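Side-chain contacts in D-galactonate dehydratase family member SEN1436 (Salmonella enterica subsp. enterica serovar Enteritidis, PDB 3TW9), which dehydrates D-gluconate to 2-dehydro-3-deoxy-D-gluconate with low activity in vitro, using one magnesium ion per subunit: residues Ala258-Leu261 / Ala262-Glu266; Tyr218-Pro221 / Asp222-Ala225; Arg334-Ala337 / Val338-Leu342; Ile93-Ile96 / Trp97-Val101. All coordinates share one frame; numbering follows the deposited sequence. Where two conformers were deposited one is given.

Contact 1. Residues Ala258-Leu261 / Ala262-Glu266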
ATOM      1  N   ALA C 258      -1.949  28.812 -15.291  1.00 20.95           N
ATOM      2  CA  ALA C 258      -1.084  27.633 -15.077  1.00 20.09           C
ATOM      3  C   ALA C 258      -1.206  26.609 -16.195  1.00 21.70           C
ATOM      4  O   ALA C 258      -0.201  25.984 -16.605  1.00 19.51           O
ATOM      5  CB  ALA C 258      -1.361  27.012 -13.748  1.00 18.27           C
ATOM      6  N   ILE C 259      -2.428  26.425 -16.685  1.00 17.74           N
ATOM      7  CA  ILE C 259      -2.681  25.527 -17.827  1.00 21.67           C
ATOM      8  C   ILE C 259      -1.960  26.018 -19.086  1.00 21.58           C
ATOM      9  O   ILE C 259      -1.257  25.249 -19.747  1.00 19.45           O
ATOM     10  CB  ILE C 259      -4.209  25.352 -18.107  1.00 20.73           C
ATOM     11  CG1 ILE C 259      -4.860  24.677 -16.893  1.00 18.06           C
ATOM     12  CG2 ILE C 259      -4.474  24.565 -19.446  1.00 21.94           C
ATOM     13  CD1 ILE C 259      -6.416  24.532 -16.950  1.00 19.98           C
ATOM     14  N   ASN C 260      -2.094  27.317 -19.382  1.00 20.59           N
ATOM     15  CA  ASN C 260      -1.373  27.878 -20.499  1.00 22.03           C
ATOM     16  C   ASN C 260       0.155  27.768 -20.344  1.00 21.38           C
ATOM     17  O   ASN C 260       0.861  27.487 -21.316  1.00 24.65           O
ATOM     18  CB  ASN C 260      -1.788  29.327 -20.721  1.00 23.20           C
ATOM     19  CG  ASN C 260      -1.396  29.826 -22.060  1.00 29.98           C
ATOM     20  OD1 ASN C 260      -1.991  29.462 -23.078  1.00 29.85           O
ATOM     21  ND2 ASN C 260      -0.375  30.669 -22.084  1.00 27.01           N
ATOM     22  N   LEU C 261       0.640  27.924 -19.122  1.00 22.07           N
ATOM     23  CA  LEU C 261       2.060  27.854 -18.843  1.00 25.61           C
ATOM     24  C   LEU C 261       2.597  26.424 -19.032  1.00 27.52           C
ATOM     25  O   LEU C 261       3.643  26.218 -19.660  1.00 20.86           O
ATOM     26  CB  LEU C 261       2.339  28.345 -17.426  1.00 23.98           C
ATOM     27  CG  LEU C 261       3.799  28.399 -16.984  1.00 29.60           C
ATOM     28  CD1 LEU C 261       4.637  29.366 -17.844  1.00 26.82           C
ATOM     29  CD2 LEU C 261       3.856  28.790 -15.518  1.00 28.77           C
ATOM     30  N   ALA C 262       1.862  25.444 -18.522  1.00 19.62           N
ATOM     31  CA  ALA C 262       2.171  24.027 -18.783  1.00 19.12           C
ATOM     32  C   ALA C 262       2.325  23.742 -20.286  1.00 23.65           C
ATOM     33  O   ALA C 262       3.288  23.111 -20.729  1.00 19.62           O
ATOM     34  CB  ALA C 262       1.080  23.122 -18.169  1.00 17.88           C
ATOM     35  N   LYS C 263       1.384  24.231 -21.065  1.00 19.63           N
ATOM     36  CA  LYS C 263       1.446  24.071 -22.522  1.00 22.92           C
ATOM     37  C   LYS C 263       2.661  24.761 -23.150  1.00 22.86           C
ATOM     38  O   LYS C 263       3.346  24.164 -23.988  1.00 23.46           O
ATOM     39  CB  LYS C 263       0.151  24.545 -23.192  1.00 22.33           C
ATOM     40  CG  LYS C 263      -1.077  23.676 -22.794  1.00 18.82           C
ATOM     41  CD  LYS C 263      -2.399  24.300 -23.297  1.00 20.06           C
ATOM     42  CE  LYS C 263      -2.540  24.249 -24.819  1.00 23.24           C
ATOM     43  NZ  LYS C 263      -3.890  24.702 -25.276  1.00 22.69           N
ATOM     44  N   THR C 264       2.938  25.987 -22.723  1.00 20.57           N
ATOM     45  CA  THR C 264       4.082  26.741 -23.281  1.00 23.46           C
ATOM     46  C   THR C 264       5.445  26.134 -22.924  1.00 32.03           C
ATOM     47  O   THR C 264       6.416  26.323 -23.658  1.00 29.96           O
ATOM     48  CB  THR C 264       4.053  28.233 -22.877  1.00 26.47           C
ATOM     49  OG1 THR C 264       4.107  28.366 -21.453  1.00 40.01           O
ATOM     50  CG2 THR C 264       2.786  28.885 -23.391  1.00 23.46           C
ATOM     51  N   LEU C 265       5.495  25.392 -21.816  1.00 22.99           N
ATOM     52  CA  LEU C 265       6.743  24.777 -21.316  1.00 23.95           C
ATOM     53  C   LEU C 265       6.975  23.360 -21.805  1.00 25.74           C
ATOM     54  O   LEU C 265       8.025  22.786 -21.524  1.00 25.35           O
ATOM     55  CB  LEU C 265       6.787  24.805 -19.795  1.00 22.48           C
ATOM     56  CG  LEU C 265       6.831  26.191 -19.117  1.00 22.37           C
ATOM     57  CD1 LEU C 265       6.832  26.053 -17.628  1.00 26.97           C
ATOM     58  CD2 LEU C 265       8.055  27.012 -19.568  1.00 26.45           C
ATOM     59  N   GLU C 266       5.995  22.786 -22.511  1.00 20.47           N
ATOM     60  CA  GLU C 266       6.148  21.451 -23.133  1.00 22.99           C
ATOM     61  C   GLU C 266       7.441  21.250 -23.913  1.00 25.26           C
ATOM     62  O   GLU C 266       8.122  20.257 -23.715  1.00 24.20           O
ATOM     63  CB  GLU C 266       4.959  21.131 -24.043  1.00 23.16           C
ATOM     64  CG  GLU C 266       3.853  20.457 -23.290  1.00 25.30           C
ATOM     65  CD  GLU C 266       2.602  20.191 -24.092  1.00 24.52           C
ATOM     66  OE1 GLU C 266       2.657  19.860 -25.301  1.00 25.13           O
ATOM     67  OE2 GLU C 266       1.535  20.308 -23.470  1.00 22.19           O
TER
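Within the beta-alpha-beta unit of strand 244-248, helix 255-265 and strand 272-274, Leu261 meets Thr264 and Leu265 in the last turns of the helix. The side-chain hydroxyl of Thr264 folds back onto the helix: OG1 donates to Leu261 O at 2.8 Å. Its first torsion of 60° sets OG1 between the backbone N and the carbonyl carbon, the crowded position, from which it can reach back to Leu261 O. Leu261 O also accepts Leu265 N at 3.0 Å. The two donors approach very differently, the amide nearly in line with C=O and the hydroxyl at a C=O...O angle of 109°, so they share Leu261 O without competing for one direction. Threonine suits this partly exposed flank because its OG1 is turned inward to the backbone, while its methyl lies against the amide of Asn260, CG2 to ND2 3.9 Å.

Leucines form the buried flank. CG of Leu261 touches CD1 of Leu265 at 3.9 Å, the two branched ends meeting at an angle one turn apart, and both lean on Val228 of helix 221-239. Small Ala262 lets the helix approach Leu273 of strand 272-274; its N donates to Ala258 O at 2.9 Å. On the outer side Lys263 carries its aliphatic CG past Ile259 O, 3.4 Å away, before NZ reaches Gln291. Such a division, with leucine and alanine facing strand and neighbouring helix and polar chains turned outward, is characteristic of an amphipathic helix on the outside of the enolase-superfamily barrel.

Contact 2. Residues Tyr218-Pro221 / Asp222-Ala225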
ATOM      1  N   TYR C 218       4.754  41.918  -2.441  1.00 25.44           N
ATOM      2  CA  TYR C 218       4.046  42.089  -3.703  1.00 25.68           C
ATOM      3  C   TYR C 218       4.599  41.235  -4.820  1.00 27.34           C
ATOM      4  O   TYR C 218       5.813  41.047  -4.933  1.00 29.17           O
ATOM      5  CB  TYR C 218       3.943  43.568  -4.097  1.00 29.32           C
ATOM      6  CG  TYR C 218       2.824  44.236  -3.348  1.00 25.15           C
ATOM      7  CD1 TYR C 218       2.938  44.494  -1.986  1.00 22.87           C
ATOM      8  CD2 TYR C 218       1.633  44.588  -3.997  1.00 19.99           C
ATOM      9  CE1 TYR C 218       1.885  45.080  -1.259  1.00 25.98           C
ATOM     10  CE2 TYR C 218       0.576  45.176  -3.287  1.00 19.43           C
ATOM     11  CZ  TYR C 218       0.723  45.430  -1.914  1.00 21.20           C
ATOM     12  OH  TYR C 218      -0.311  46.007  -1.195  1.00 26.79           O
ATOM     13  N   PHE C 219       3.695  40.689  -5.628  1.00 26.66           N
ATOM     14  CA  PHE C 219       4.086  39.824  -6.728  1.00 23.69           C
ATOM     15  C   PHE C 219       3.131  40.022  -7.885  1.00 31.99           C
ATOM     16  O   PHE C 219       1.931  40.169  -7.673  1.00 32.51           O
ATOM     17  CB  PHE C 219       4.040  38.368  -6.249  1.00 29.95           C
ATOM     18  CG  PHE C 219       4.388  37.353  -7.301  1.00 49.65           C
ATOM     19  CD1 PHE C 219       5.706  37.234  -7.770  1.00 53.68           C
ATOM     20  CD2 PHE C 219       3.410  36.487  -7.797  1.00 43.34           C
ATOM     21  CE1 PHE C 219       6.053  36.294  -8.727  1.00 33.73           C
ATOM     22  CE2 PHE C 219       3.744  35.527  -8.762  1.00 41.09           C
ATOM     23  CZ  PHE C 219       5.065  35.427  -9.213  1.00 46.18           C
ATOM     24  N   ASP C 220       3.662  40.013  -9.102  1.00 22.13           N
ATOM     25  CA  ASP C 220       2.846  40.161 -10.297  1.00 24.70           C
ATOM     26  C   ASP C 220       2.755  38.821 -11.020  1.00 22.68           C
ATOM     27  O   ASP C 220       3.692  38.431 -11.729  1.00 22.09           O
ATOM     28  CB  ASP C 220       3.436  41.214 -11.230  1.00 24.00           C
ATOM     29  CG  ASP C 220       2.516  41.544 -12.395  1.00 25.89           C
ATOM     30  OD1 ASP C 220       1.775  40.669 -12.887  1.00 27.19           O
ATOM     31  OD2 ASP C 220       2.527  42.694 -12.843  1.00 34.32           O
ATOM     32  N   PRO C 221       1.612  38.120 -10.864  1.00 26.21           N
ATOM     33  CA  PRO C 221       1.494  36.762 -11.417  1.00 22.23           C
ATOM     34  C   PRO C 221       1.482  36.722 -12.938  1.00 22.06           C
ATOM     35  O   PRO C 221       1.908  35.732 -13.527  1.00 26.53           O
ATOM     36  CB  PRO C 221       0.147  36.269 -10.861  1.00 28.34           C
ATOM     37  CG  PRO C 221      -0.619  37.516 -10.544  1.00 25.91           C
ATOM     38  CD  PRO C 221       0.397  38.536 -10.140  1.00 26.25           C
ATOM     39  N   ASP C 222       0.998  37.786 -13.569  1.00 25.84           N
ATOM     40  CA  ASP C 222       0.937  37.834 -15.026  1.00 30.88           C
ATOM     41  C   ASP C 222       2.311  38.110 -15.642  1.00 27.56           C
ATOM     42  O   ASP C 222       2.695  37.462 -16.622  1.00 28.11           O
ATOM     43  CB  ASP C 222      -0.116  38.828 -15.493  1.00 30.16           C
ATOM     44  CG  ASP C 222      -1.529  38.375 -15.147  1.00 47.13           C
ATOM     45  OD1 ASP C 222      -2.099  37.545 -15.886  1.00 63.45           O
ATOM     46  OD2 ASP C 222      -2.070  38.845 -14.128  1.00 45.75           O
ATOM     47  N   ALA C 223       3.071  39.037 -15.053  1.00 23.55           N
ATOM     48  CA  ALA C 223       4.470  39.253 -15.466  1.00 24.25           C
ATOM     49  C   ALA C 223       5.267  37.957 -15.320  1.00 28.65           C
ATOM     50  O   ALA C 223       6.005  37.568 -16.228  1.00 28.01           O
ATOM     51  CB  ALA C 223       5.126  40.371 -14.639  1.00 27.12           C
ATOM     52  N   TYR C 224       5.059  37.276 -14.192  1.00 24.11           N
ATOM     53  CA  TYR C 224       5.742  36.012 -13.890  1.00 21.16           C
ATOM     54  C   TYR C 224       5.467  34.984 -14.982  1.00 29.20           C
ATOM     55  O   TYR C 224       6.399  34.376 -15.540  1.00 28.41           O
ATOM     56  CB  TYR C 224       5.312  35.494 -12.502  1.00 24.35           C
ATOM     57  CG  TYR C 224       5.451  33.989 -12.344  1.00 20.97           C
ATOM     58  CD1 TYR C 224       6.711  33.383 -12.210  1.00 26.54           C
ATOM     59  CD2 TYR C 224       4.315  33.160 -12.372  1.00 24.35           C
ATOM     60  CE1 TYR C 224       6.836  31.999 -12.097  1.00 20.89           C
ATOM     61  CE2 TYR C 224       4.430  31.782 -12.269  1.00 22.09           C
ATOM     62  CZ  TYR C 224       5.691  31.201 -12.139  1.00 25.32           C
ATOM     63  OH  TYR C 224       5.804  29.826 -12.017  1.00 24.26           O
ATOM     64  N   ALA C 225       4.185  34.791 -15.293  1.00 21.53           N
ATOM     65  CA  ALA C 225       3.775  33.698 -16.168  1.00 23.68           C
ATOM     66  C   ALA C 225       4.249  33.923 -17.607  1.00 35.12           C
ATOM     67  O   ALA C 225       4.551  32.964 -18.330  1.00 31.79           O
ATOM     68  CB  ALA C 225       2.288  33.549 -16.136  1.00 23.44           C
TER
HETATM   69  O   HOH W   1      -0.923  40.865 -12.865  1.00 40.31           O
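Hydrogen bonds dominate where Asp220 meets the first turn of helix 221-239. Asp220 OD1 accepts Ala223 N at 3.0 Å along an almost straight N-H...O path (176°), and Asp222 N gives it a second, weak bond. The amide of Ala223 comes from above the carboxylate plane, 66° out of it. With CG anti to the backbone N, the carboxylate swings over the amides that no preceding turn can satisfy. OD2 is held in turn by Lys207 N. Backbone bonds continue the turn: Tyr224 N donates to Asp220 O, and Ala225 N to Pro221 O.

This is a classical N-cap, followed by proline in the first helical position, where its missing N-H costs nothing and its ring fixes the backbone.

As for charge, Asp220 OD1 and Asp222 OD2 stand 4.4 Å apart, and one water donates to both, at 2.7 Å to Asp220 OD1 and 2.6 Å to Asp222 OD2. The water, together with the positive end of the helix dipole, probably eases the repulsion and favours the ionised forms.

Apolar contact comes from the aromatic pair. CZ of Phe219 presses on CB of Tyr224 at 3.3 Å, and the rings sit obliquely, centroids 5.6 Å apart and planes inclined by 48°. Pro221 O lies at the edge of the tyrosine ring, whose OH bonds His247 NE2, next in sequence to the magnesium ligand Asp248.

Contact 3. Residues Arg334-Ala337 / Val338-Leu342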
ATOM      1  N   ARG C 334       3.570   5.574   3.132  1.00 19.51           N
ATOM      2  CA  ARG C 334       3.782   4.279   2.500  1.00 19.24           C
ATOM      3  C   ARG C 334       2.531   3.840   1.732  1.00 24.59           C
ATOM      4  O   ARG C 334       2.625   3.368   0.587  1.00 20.97           O
ATOM      5  CB  ARG C 334       4.149   3.231   3.565  1.00 27.76           C
ATOM      6  CG  ARG C 334       5.306   2.359   3.192  1.00 44.69           C
ATOM      7  CD  ARG C 334       4.892   1.236   2.296  1.00 45.35           C
ATOM      8  NE  ARG C 334       5.860   1.061   1.221  1.00 56.08           N
ATOM      9  CZ  ARG C 334       6.132  -0.090   0.612  1.00 50.57           C
ATOM     10  NH1 ARG C 334       5.521  -1.216   0.957  1.00 54.64           N
ATOM     11  NH2 ARG C 334       7.034  -0.103  -0.354  1.00 48.37           N
ATOM     12  N   LYS C 335       1.368   4.020   2.346  1.00 17.07           N
ATOM     13  CA  LYS C 335       0.089   3.663   1.707  1.00 21.93           C
ATOM     14  C   LYS C 335      -0.128   4.501   0.467  1.00 16.37           C
ATOM     15  O   LYS C 335      -0.562   3.975  -0.566  1.00 18.21           O
ATOM     16  CB  LYS C 335      -1.087   3.799   2.672  1.00 21.10           C
ATOM     17  CG  LYS C 335      -1.038   2.771   3.765  1.00 24.14           C
ATOM     18  CD  LYS C 335      -2.248   2.888   4.648  1.00 21.65           C
ATOM     19  CE  LYS C 335      -2.061   1.982   5.858  1.00 24.12           C
ATOM     20  NZ  LYS C 335      -3.003   2.396   6.940  1.00 25.92           N
ATOM     21  N   LEU C 336       0.236   5.786   0.562  1.00 17.64           N
ATOM     22  CA  LEU C 336       0.070   6.712  -0.540  1.00 17.00           C
ATOM     23  C   LEU C 336       1.051   6.364  -1.678  1.00 20.43           C
ATOM     24  O   LEU C 336       0.687   6.404  -2.846  1.00 17.63           O
ATOM     25  CB  LEU C 336       0.296   8.135  -0.028  1.00 18.51           C
ATOM     26  CG  LEU C 336       0.401   9.298  -1.020  1.00 21.12           C
ATOM     27  CD1 LEU C 336      -0.783   9.317  -1.991  1.00 18.28           C
ATOM     28  CD2 LEU C 336       0.434  10.570  -0.199  1.00 17.97           C
ATOM     29  N   ALA C 337       2.284   6.018  -1.320  1.00 17.74           N
ATOM     30  CA  ALA C 337       3.303   5.593  -2.302  1.00 20.49           C
ATOM     31  C   ALA C 337       2.800   4.378  -3.092  1.00 20.22           C
ATOM     32  O   ALA C 337       2.900   4.332  -4.310  1.00 16.19           O
ATOM     33  CB  ALA C 337       4.607   5.237  -1.579  1.00 22.06           C
ATOM     34  N   VAL C 338       2.228   3.417  -2.375  1.00 17.25           N
ATOM     35  CA  VAL C 338       1.614   2.222  -2.980  1.00 14.29           C
ATOM     36  C   VAL C 338       0.387   2.564  -3.841  1.00 16.74           C
ATOM     37  O   VAL C 338       0.248   2.057  -4.957  1.00 18.09           O
ATOM     38  CB  VAL C 338       1.240   1.162  -1.881  1.00 21.73           C
ATOM     39  CG1 VAL C 338       0.303   0.094  -2.445  1.00 26.61           C
ATOM     40  CG2 VAL C 338       2.502   0.528  -1.271  1.00 21.18           C
ATOM     41  N   TYR C 339      -0.483   3.455  -3.355  1.00 16.29           N
ATOM     42  CA  TYR C 339      -1.681   3.847  -4.127  1.00 18.59           C
ATOM     43  C   TYR C 339      -1.206   4.524  -5.434  1.00 19.40           C
ATOM     44  O   TYR C 339      -1.688   4.228  -6.504  1.00 18.59           O
ATOM     45  CB  TYR C 339      -2.578   4.799  -3.293  1.00 17.10           C
ATOM     46  CG  TYR C 339      -4.020   4.844  -3.789  1.00 17.20           C
ATOM     47  CD1 TYR C 339      -4.946   3.960  -3.291  1.00 20.65           C
ATOM     48  CD2 TYR C 339      -4.430   5.765  -4.758  1.00 18.31           C
ATOM     49  CE1 TYR C 339      -6.257   3.955  -3.747  1.00 20.57           C
ATOM     50  CE2 TYR C 339      -5.760   5.787  -5.220  1.00 21.48           C
ATOM     51  CZ  TYR C 339      -6.665   4.869  -4.687  1.00 23.38           C
ATOM     52  OH  TYR C 339      -7.983   4.811  -5.110  1.00 19.38           O
ATOM     53  N   SER C 340      -0.186   5.364  -5.315  1.00 16.85           N
ATOM     54  CA  SER C 340       0.486   5.985  -6.462  1.00 15.85           C
ATOM     55  C   SER C 340       1.092   4.956  -7.437  1.00 15.07           C
ATOM     56  O   SER C 340       0.870   5.049  -8.668  1.00 19.20           O
ATOM     57  CB  SER C 340       1.516   6.989  -5.938  1.00 20.71           C
ATOM     58  OG  SER C 340       0.824   8.041  -5.277  1.00 19.81           O
ATOM     59  N   GLU C 341       1.761   3.938  -6.901  1.00 18.57           N
ATOM     60  CA  GLU C 341       2.425   2.887  -7.712  1.00 20.26           C
ATOM     61  C   GLU C 341       1.482   2.177  -8.681  1.00 17.13           C
ATOM     62  O   GLU C 341       1.808   2.000  -9.872  1.00 19.75           O
ATOM     63  CB  GLU C 341       3.053   1.842  -6.781  1.00 21.24           C
ATOM     64  CG  GLU C 341       3.851   0.773  -7.490  1.00 18.65           C
ATOM     65  CD  GLU C 341       4.274  -0.330  -6.560  1.00 32.81           C
ATOM     66  OE1 GLU C 341       4.256  -0.116  -5.322  1.00 26.36           O
ATOM     67  OE2 GLU C 341       4.597  -1.424  -7.073  1.00 29.04           O
ATOM     68  N   LEU C 342       0.310   1.797  -8.165  1.00 14.48           N
ATOM     69  CA  LEU C 342      -0.660   1.053  -8.960  0.50 16.78           C
ATOM     70  C   LEU C 342      -1.274   1.937 -10.041  1.00 16.07           C
ATOM     71  O   LEU C 342      -1.775   1.423 -11.041  1.00 16.81           O
ATOM     72  CB  LEU C 342      -1.730   0.407  -8.071  0.50 15.77           C
ATOM     73  CG  LEU C 342      -1.083  -0.723  -7.258  0.50 18.61           C
ATOM     74  CD1 LEU C 342      -1.968  -1.219  -6.103  0.50 15.68           C
ATOM     75  CD2 LEU C 342      -0.657  -1.867  -8.166  0.50 17.11           C
TER
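Ser340 grips Leu336 O twice. Ser340 N donates to Leu336 O at 2.8 Å and Ser340 OG to the same Leu336 O at 2.9 Å, from opposite faces of the carbonyl plane. A chi1 of -65° sets OG beside its own backbone N and points it back along the helix; serine is short enough to bury its hydroxyl here with the preceding turn as acceptor. CD1 of Leu336 lies beside Ser340 OG, 3.9 Å away.

On another flank Val338 CG2 lies over one face of the Arg334 guanidinium, offset toward its rim and 4.1 Å from CZ. The arginine reaches it by bending at chi2 (-82°) and again at chi3, curling forward by one turn, and the compact branched valine offers it an apolar floor.

Further out, Leu336 and Ser340 both rest on Ile320 of strand 319-320, and Leu336 also packs on Trp308 of helix 305-313. Tyr339 OH bonds Asp313, while its ring stacks on Tyr339 of the second subunit; Glu341 OE2 forms an intersubunit salt bridge with Lys335 NZ of the second subunit. This is the helix of a beta-alpha-beta unit in the enolase-type barrel, here with a further side given to the second subunit.

Contact 4. Residues Ile93-Ile96 / Trp97-Val101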
ATOM      1  N   ILE C  93       2.010  -0.617  15.390  1.00 18.70           N
ATOM      2  CA  ILE C  93       2.102   0.677  14.727  1.00 22.53           C
ATOM      3  C   ILE C  93       0.798   1.121  14.106  1.00 18.33           C
ATOM      4  O   ILE C  93       0.325   2.243  14.368  1.00 21.29           O
ATOM      5  CB  ILE C  93       3.224   0.692  13.666  1.00 22.11           C
ATOM      6  CG1 ILE C  93       4.586   0.396  14.342  1.00 22.42           C
ATOM      7  CG2 ILE C  93       3.298   2.044  12.985  1.00 20.79           C
ATOM      8  CD1 ILE C  93       5.804   0.747  13.441  1.00 21.13           C
ATOM      9  N   GLU C  94       0.212   0.228  13.321  1.00 23.87           N
ATOM     10  CA  GLU C  94      -1.033   0.511  12.596  1.00 18.22           C
ATOM     11  C   GLU C  94      -2.186   0.753  13.570  1.00 19.54           C
ATOM     12  O   GLU C  94      -2.958   1.676  13.391  1.00 20.57           O
ATOM     13  CB  GLU C  94      -1.362  -0.663  11.678  1.00 21.43           C
ATOM     14  CG  GLU C  94      -2.530  -0.375  10.734  1.00 24.32           C
ATOM     15  CD  GLU C  94      -2.203   0.698   9.689  1.00 26.35           C
ATOM     16  OE1 GLU C  94      -1.177   0.543   9.005  1.00 30.91           O
ATOM     17  OE2 GLU C  94      -2.971   1.671   9.544  1.00 37.01           O
ATOM     18  N   ASP C  95      -2.267  -0.060  14.621  1.00 23.24           N
ATOM     19  CA  ASP C  95      -3.376   0.079  15.582  1.00 24.19           C
ATOM     20  C   ASP C  95      -3.283   1.406  16.306  1.00 19.93           C
ATOM     21  O   ASP C  95      -4.299   2.076  16.519  1.00 21.93           O
ATOM     22  CB  ASP C  95      -3.409  -1.065  16.595  1.00 21.30           C
ATOM     23  CG  ASP C  95      -4.633  -0.995  17.514  1.00 28.49           C
ATOM     24  OD1 ASP C  95      -5.741  -1.331  17.042  1.00 22.50           O
ATOM     25  OD2 ASP C  95      -4.477  -0.605  18.702  1.00 25.50           O
ATOM     26  N   ILE C  96      -2.058   1.782  16.682  1.00 23.70           N
ATOM     27  CA  ILE C  96      -1.796   3.082  17.261  1.00 22.47           C
ATOM     28  C   ILE C  96      -2.123   4.220  16.284  1.00 23.44           C
ATOM     29  O   ILE C  96      -2.703   5.225  16.686  1.00 23.06           O
ATOM     30  CB  ILE C  96      -0.331   3.182  17.761  1.00 24.22           C
ATOM     31  CG1 ILE C  96      -0.216   2.458  19.108  1.00 21.58           C
ATOM     32  CG2 ILE C  96       0.115   4.634  17.879  1.00 26.16           C
ATOM     33  CD1 ILE C  96       1.225   2.230  19.606  1.00 20.98           C
ATOM     34  N   TRP C  97      -1.767   4.048  15.014  1.00 19.83           N
ATOM     35  CA  TRP C  97      -2.072   5.088  14.005  1.00 22.77           C
ATOM     36  C   TRP C  97      -3.585   5.242  13.833  1.00 22.11           C
ATOM     37  O   TRP C  97      -4.106   6.366  13.889  1.00 23.04           O
ATOM     38  CB  TRP C  97      -1.408   4.823  12.641  1.00 21.62           C
ATOM     39  CG  TRP C  97      -1.322   6.066  11.812  1.00 18.16           C
ATOM     40  CD1 TRP C  97      -0.321   6.959  11.789  1.00 17.49           C
ATOM     41  CD2 TRP C  97      -2.340   6.573  10.916  1.00 17.00           C
ATOM     42  NE1 TRP C  97      -0.618   7.995  10.938  1.00 22.28           N
ATOM     43  CE2 TRP C  97      -1.851   7.777  10.377  1.00 20.63           C
ATOM     44  CE3 TRP C  97      -3.595   6.089  10.489  1.00 20.80           C
ATOM     45  CZ2 TRP C  97      -2.576   8.537   9.453  1.00 22.22           C
ATOM     46  CZ3 TRP C  97      -4.318   6.837   9.575  1.00 21.87           C
ATOM     47  CH2 TRP C  97      -3.801   8.048   9.054  1.00 22.43           C
ATOM     48  N   GLN C  98      -4.261   4.118  13.622  1.00 26.78           N
ATOM     49  CA  GLN C  98      -5.703   4.099  13.380  1.00 23.52           C
ATOM     50  C   GLN C  98      -6.495   4.627  14.563  1.00 23.63           C
ATOM     51  O   GLN C  98      -7.441   5.390  14.372  1.00 24.07           O
ATOM     52  CB  GLN C  98      -6.198   2.698  12.997  1.00 21.41           C
ATOM     53  CG  GLN C  98      -5.690   2.161  11.628  1.00 21.91           C
ATOM     54  CD  GLN C  98      -6.178   2.978  10.441  1.00 32.42           C
ATOM     55  OE1 GLN C  98      -7.282   3.521  10.454  1.00 41.33           O
ATOM     56  NE2 GLN C  98      -5.356   3.057   9.403  1.00 28.85           N
ATOM     57  N   SER C  99      -6.105   4.240  15.777  1.00 21.42           N
ATOM     58  CA  SER C  99      -6.772   4.772  16.984  1.00 20.35           C
ATOM     59  C   SER C  99      -6.368   6.210  17.308  1.00 23.53           C
ATOM     60  O   SER C  99      -7.195   7.022  17.748  1.00 21.42           O
ATOM     61  CB  SER C  99      -6.560   3.850  18.195  1.00 25.89           C
ATOM     62  OG  SER C  99      -5.174   3.658  18.494  1.00 25.76           O
ATOM     63  N   GLY C 100      -5.090   6.529  17.129  1.00 22.34           N
ATOM     64  CA  GLY C 100      -4.606   7.856  17.419  1.00 17.22           C
ATOM     65  C   GLY C 100      -5.179   8.893  16.482  1.00 21.65           C
ATOM     66  O   GLY C 100      -5.476   9.983  16.912  1.00 19.65           O
ATOM     67  N   VAL C 101      -5.373   8.544  15.208  1.00 22.66           N
ATOM     68  CA  VAL C 101      -5.854   9.532  14.225  1.00 21.11           C
ATOM     69  C   VAL C 101      -7.256  10.054  14.540  1.00 23.38           C
ATOM     70  O   VAL C 101      -7.566  11.229  14.279  1.00 21.20           O
ATOM     71  CB  VAL C 101      -5.712   9.021  12.726  1.00 24.99           C
ATOM     72  CG1 VAL C 101      -6.726   7.982  12.369  1.00 23.56           C
ATOM     73  CG2 VAL C 101      -5.781  10.184  11.772  1.00 21.87           C
TER
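Polar side chains join first: Gln98 NE2 donates to Glu94 OE2 at 2.8 Å, one helical turn back, in a nearly straight bond of 175°. The acceptor lies in the plane of the amide, and NE2 meets OE2 nearly along its C-O axis. Both chains bend at chi2 and run side by side, bringing carboxylate and amide within 25° of coplanar. Because the same OE2 also takes a salt bridge from Lys335, glutamate suits the spot, with one charged oxygen serving an amide and an ammonium, and its negative charge is probably stabilised.

Side chain to backbone, Ser99 OG donates to Asp95 O at 2.7 Å; with chi1 at 58°, OG lies between its own backbone N and carbonyl carbon, from where it reaches that carbonyl. Ser99 N reaches Asp95 O at 2.9 Å from the other face of its carbonyl plane, so a small hydroxyl adds to the helix bond without displacing it.

Among backbone bonds, Gly100 N donates to Ile96 O at 2.8 Å and Trp97 N to Ile93 O at the same length.

Helix 93-101 is wedged between several neighbours: Ile93 and Trp97 pack on helix 110-131, Ile96 and Ser99 on helix 70-85, and Trp97 on Pro332 of helix 330-342, while Asp95 packs against Lys142 of the second subunit.

Overall arrangement
From the N terminus, contact 4 comes first, on a helix of the N-terminal domain; contacts 2, 1 and 3 follow in the barrel domain. All four are local and in series, each spanning only a turn or two; none encloses or crosses another. Contact 2 starts helix 221-239, and contact 1 lies on the next helix: Leu261 CD1 touches Ala225 O at 3.6 Å, joining adjacent helices. Contact 3 sits apart from these, its centre about 27 Å from that of contact 1. It meets contact 4 through Lys335, bridging the two domains, and both touch the second subunit, whereas contacts 1 and 2 do not.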